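Local atomic coordinates of p800 reaction center core protein (Heliobacterium modesticaldum, PDB entry 5V8K), a protein that forms the core of the homodimeric photosynthetic reaction center, holding bacteriochlorophyll g pigments in the membrane and binding a 4Fe-4S cluster. Residues L133-F137 / Y138-G142. Numbering follows the deposited sequence.
Sequences LHMAF and YGILG. With GBF (Bacteriochlorophyll g), chain O.
H134 has CG anti to its backbone N (chi1 169°), whereas Y138, one turn later, has CG anti to its carbonyl carbon (chi1 -57°). These torsions send both side chains to the same bacteriochlorophyll g. The ND1 atom of H134 binds the pigment's magnesium at 2.6 Å. The CB atom of Y138 lies over one face of the H134 imidazole, a CH-pi contact 4.1 Å from the ring centroid. The two rings are slid apart and barely overlap. The Y138 ring meets the macrocycle instead: CHD of the pigment lies over one of its faces, offset toward the rim, with CE2 of Y138 3.2 Å from CHD. With an alanine at Y138, the CHD bridge of the macrocycle would probably lose its aromatic neighbour. Residues 133-137 are the last turn of helix 113-137. There O of H134 accepts two backbone bonds, from N of Y138 and N of G139, both 2.9 Å. G139 leaves the helix with positive phi (100°), a conformation suited to glycine. A water accepts from NE2 of H134 at 2.8 Å and donates to O of G139, which ties the far side of the axial ligand to the turn. Beyond the turn, CG2 of I140 lies 4.2 Å from CG of M135, and the two side chains run alongside each other. I140 also pairs by backbone with E148 in a short antiparallel ribbon.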
loop_
_atom_site.group_PDB
_atom_site.type_symbol
_atom_site.label_atom_id
_atom_site.label_comp_id
_atom_site.label_asym_id
_atom_site.label_seq_id
_atom_site.Cartn_x
_atom_site.Cartn_y
_atom_site.Cartn_z
ATOM N N LEU A 133 35.411 -30.701 21.575
ATOM C CA LEU A 133 36.184 -31.935 21.412
ATOM C C LEU A 133 36.065 -32.475 19.993
ATOM O O LEU A 133 37.024 -33.048 19.454
ATOM C CB LEU A 133 35.714 -33.002 22.413
ATOM C CG LEU A 133 35.908 -32.743 23.904
ATOM C CD1 LEU A 133 35.299 -33.875 24.711
ATOM C CD2 LEU A 133 37.364 -32.584 24.255
ATOM N N HIS A 134 34.893 -32.318 19.377
ATOM C CA HIS A 134 34.757 -32.730 17.984
ATOM C C HIS A 134 35.662 -31.898 17.084
ATOM O O HIS A 134 36.374 -32.435 16.219
ATOM C CB HIS A 134 33.316 -32.603 17.491
ATOM C CG HIS A 134 33.227 -32.761 16.013
ATOM N ND1 HIS A 134 33.023 -33.982 15.417
ATOM C CD2 HIS A 134 33.430 -31.880 15.006
ATOM C CE1 HIS A 134 33.035 -33.838 14.105
ATOM N NE2 HIS A 134 33.300 -32.578 13.828
ATOM N N MET A 135 35.595 -30.579 17.238
ATOM C CA MET A 135 36.494 -29.688 16.515
ATOM C C MET A 135 37.939 -30.120 16.720
ATOM O O MET A 135 38.711 -30.247 15.761
ATOM C CB MET A 135 36.312 -28.250 17.005
ATOM C CG MET A 135 34.974 -27.560 16.652
ATOM S SD MET A 135 34.842 -25.881 17.373
ATOM C CE MET A 135 36.174 -25.098 16.463
ATOM N N ALA A 136 38.297 -30.385 17.980
ATOM C CA ALA A 136 39.687 -30.600 18.370
ATOM C C ALA A 136 40.267 -31.818 17.683
ATOM O O ALA A 136 41.361 -31.761 17.117
ATOM C CB ALA A 136 39.787 -30.768 19.892
ATOM N N PHE A 137 39.548 -32.934 17.729
ATOM C CA PHE A 137 40.091 -34.220 17.313
ATOM C C PHE A 137 39.637 -34.660 15.926
ATOM O O PHE A 137 40.383 -35.373 15.248
ATOM C CB PHE A 137 39.707 -35.299 18.339
ATOM C CG PHE A 137 40.326 -35.096 19.705
ATOM C CD1 PHE A 137 41.577 -35.619 20.015
ATOM C CD2 PHE A 137 39.643 -34.402 20.686
ATOM C CE1 PHE A 137 42.129 -35.433 21.274
ATOM C CE2 PHE A 137 40.194 -34.216 21.939
ATOM C CZ PHE A 137 41.432 -34.726 22.232
ATOM N N TYR A 138 38.449 -34.250 15.475
ATOM C CA TYR A 138 37.948 -34.639 14.158
ATOM C C TYR A 138 37.910 -33.493 13.164
ATOM O O TYR A 138 38.106 -33.723 11.975
ATOM C CB TYR A 138 36.557 -35.277 14.303
ATOM C CG TYR A 138 36.638 -36.477 15.255
ATOM C CD1 TYR A 138 37.111 -37.716 14.815
ATOM C CD2 TYR A 138 36.298 -36.353 16.604
ATOM C CE1 TYR A 138 37.212 -38.807 15.687
ATOM C CE2 TYR A 138 36.387 -37.422 17.473
ATOM C CZ TYR A 138 36.850 -38.651 17.018
ATOM O OH TYR A 138 36.945 -39.714 17.896
ATOM N N GLY A 139 37.674 -32.270 13.618
ATOM C CA GLY A 139 37.967 -31.101 12.825
ATOM C C GLY A 139 36.749 -30.519 12.143
ATOM O O GLY A 139 35.632 -31.030 12.225
ATOM N N ILE A 140 36.999 -29.386 11.495
ATOM C CA ILE A 140 36.077 -28.740 10.597
ATOM C C ILE A 140 36.856 -28.385 9.340
ATOM O O ILE A 140 38.050 -28.651 9.243
ATOM C CB ILE A 140 35.435 -27.481 11.219
ATOM C CG1 ILE A 140 36.502 -26.430 11.570
ATOM C CG2 ILE A 140 34.637 -27.824 12.477
ATOM C CD1 ILE A 140 35.891 -25.066 11.895
ATOM N N LEU A 141 36.190 -27.738 8.395
ATOM C CA LEU A 141 36.910 -27.263 7.227
ATOM C C LEU A 141 38.074 -26.381 7.670
ATOM O O LEU A 141 37.923 -25.506 8.530
ATOM C CB LEU A 141 35.964 -26.507 6.295
ATOM C CG LEU A 141 36.586 -26.031 4.983
ATOM C CD1 LEU A 141 36.873 -27.200 4.099
ATOM C CD2 LEU A 141 35.650 -25.023 4.288
ATOM N N GLY A 142 39.254 -26.660 7.125
ATOM C CA GLY A 142 40.446 -25.906 7.432
ATOM C C GLY A 142 40.844 -24.973 6.297
ATOM O O GLY A 142 40.219 -24.938 5.227
HETATM MG MG GBF O . 31.274 -35.766 15.957
HETATM C CHA GBF O . 31.634 -37.125 12.738
HETATM C CHB GBF O . 28.764 -33.966 14.850
HETATM C CHC GBF O . 30.812 -34.840 19.265
HETATM C CHD GBF O . 33.414 -38.430 17.067
HETATM N NA GBF O . 30.456 -35.515 14.171
HETATM C C1A GBF O . 30.750 -35.925 12.919
HETATM C C2A GBF O . 29.644 -35.745 11.915
HETATM C C3A GBF O . 29.106 -34.427 12.511
HETATM C C4A GBF O . 29.450 -34.666 13.945
HETATM C CMA GBF O . 29.821 -33.182 12.020
HETATM C CAA GBF O . 28.684 -36.929 11.912
HETATM C CBA GBF O . 27.207 -36.657 11.651
HETATM C CGA GBF O . 26.351 -37.778 12.191
HETATM O O1A GBF O . 26.779 -38.904 12.350
HETATM O O2A GBF O . 25.060 -37.462 12.739
HETATM N NB GBF O . 29.857 -34.656 16.926
HETATM C C1B GBF O . 29.002 -33.852 16.301
HETATM C C2B GBF O . 28.374 -33.034 17.228
HETATM C C3B GBF O . 28.970 -33.282 18.449
HETATM C C4B GBF O . 29.936 -34.269 18.207
HETATM C CMB GBF O . 27.257 -32.077 16.948
HETATM C CAB GBF O . 28.663 -32.665 19.762
HETATM C CBB GBF O . 27.906 -31.626 20.068
HETATM N NC GBF O . 31.984 -36.473 17.736
HETATM C C1C GBF O . 31.721 -35.990 18.952
HETATM C C2C GBF O . 32.289 -36.530 20.216
HETATM C C3C GBF O . 32.980 -37.568 19.416
HETATM C C4C GBF O . 32.808 -37.506 18.040
HETATM C CMC GBF O . 33.218 -35.510 20.861
HETATM C CAC GBF O . 33.859 -38.622 20.004
HETATM C CBC GBF O . 34.093 -38.746 21.491
HETATM N ND GBF O . 32.282 -37.367 15.235
HETATM C C1D GBF O . 33.096 -38.335 15.633
HETATM C C2D GBF O . 33.716 -39.405 14.566
HETATM C C3D GBF O . 33.039 -38.754 13.551
HETATM C C4D GBF O . 32.237 -37.630 13.880
HETATM C CMD GBF O . 34.620 -40.603 14.560
HETATM C CAD GBF O . 33.029 -38.889 12.086
HETATM O OBD GBF O . 33.408 -39.778 11.267
HETATM C CBD GBF O . 32.075 -37.905 11.548
HETATM C CGD GBF O . 32.742 -36.987 10.575
HETATM O O1D GBF O . 32.361 -36.952 9.418
HETATM O O2D GBF O . 33.842 -36.137 11.018
HETATM C CED GBF O . 33.997 -34.779 10.595
HETATM C C1 GBF O . 23.938 -38.265 12.430
HETATM C C2 GBF O . 23.263 -38.665 13.718
HETATM C C3 GBF O . 22.222 -38.009 14.227
HETATM C C4 GBF O . 21.673 -36.807 13.539
HETATM C C5 GBF O . 21.618 -38.471 15.529
HETATM C C6 GBF O . 20.668 -39.649 15.387
HETATM C C7 GBF O . 20.014 -39.839 16.739
HETATM C C8 GBF O . 18.927 -40.606 16.915
HETATM C C9 GBF O . 18.307 -41.305 15.728
HETATM C C10 GBF O . 18.326 -40.741 18.293
HETATM O O HOH W 1 33.375 -31.377 11.301
#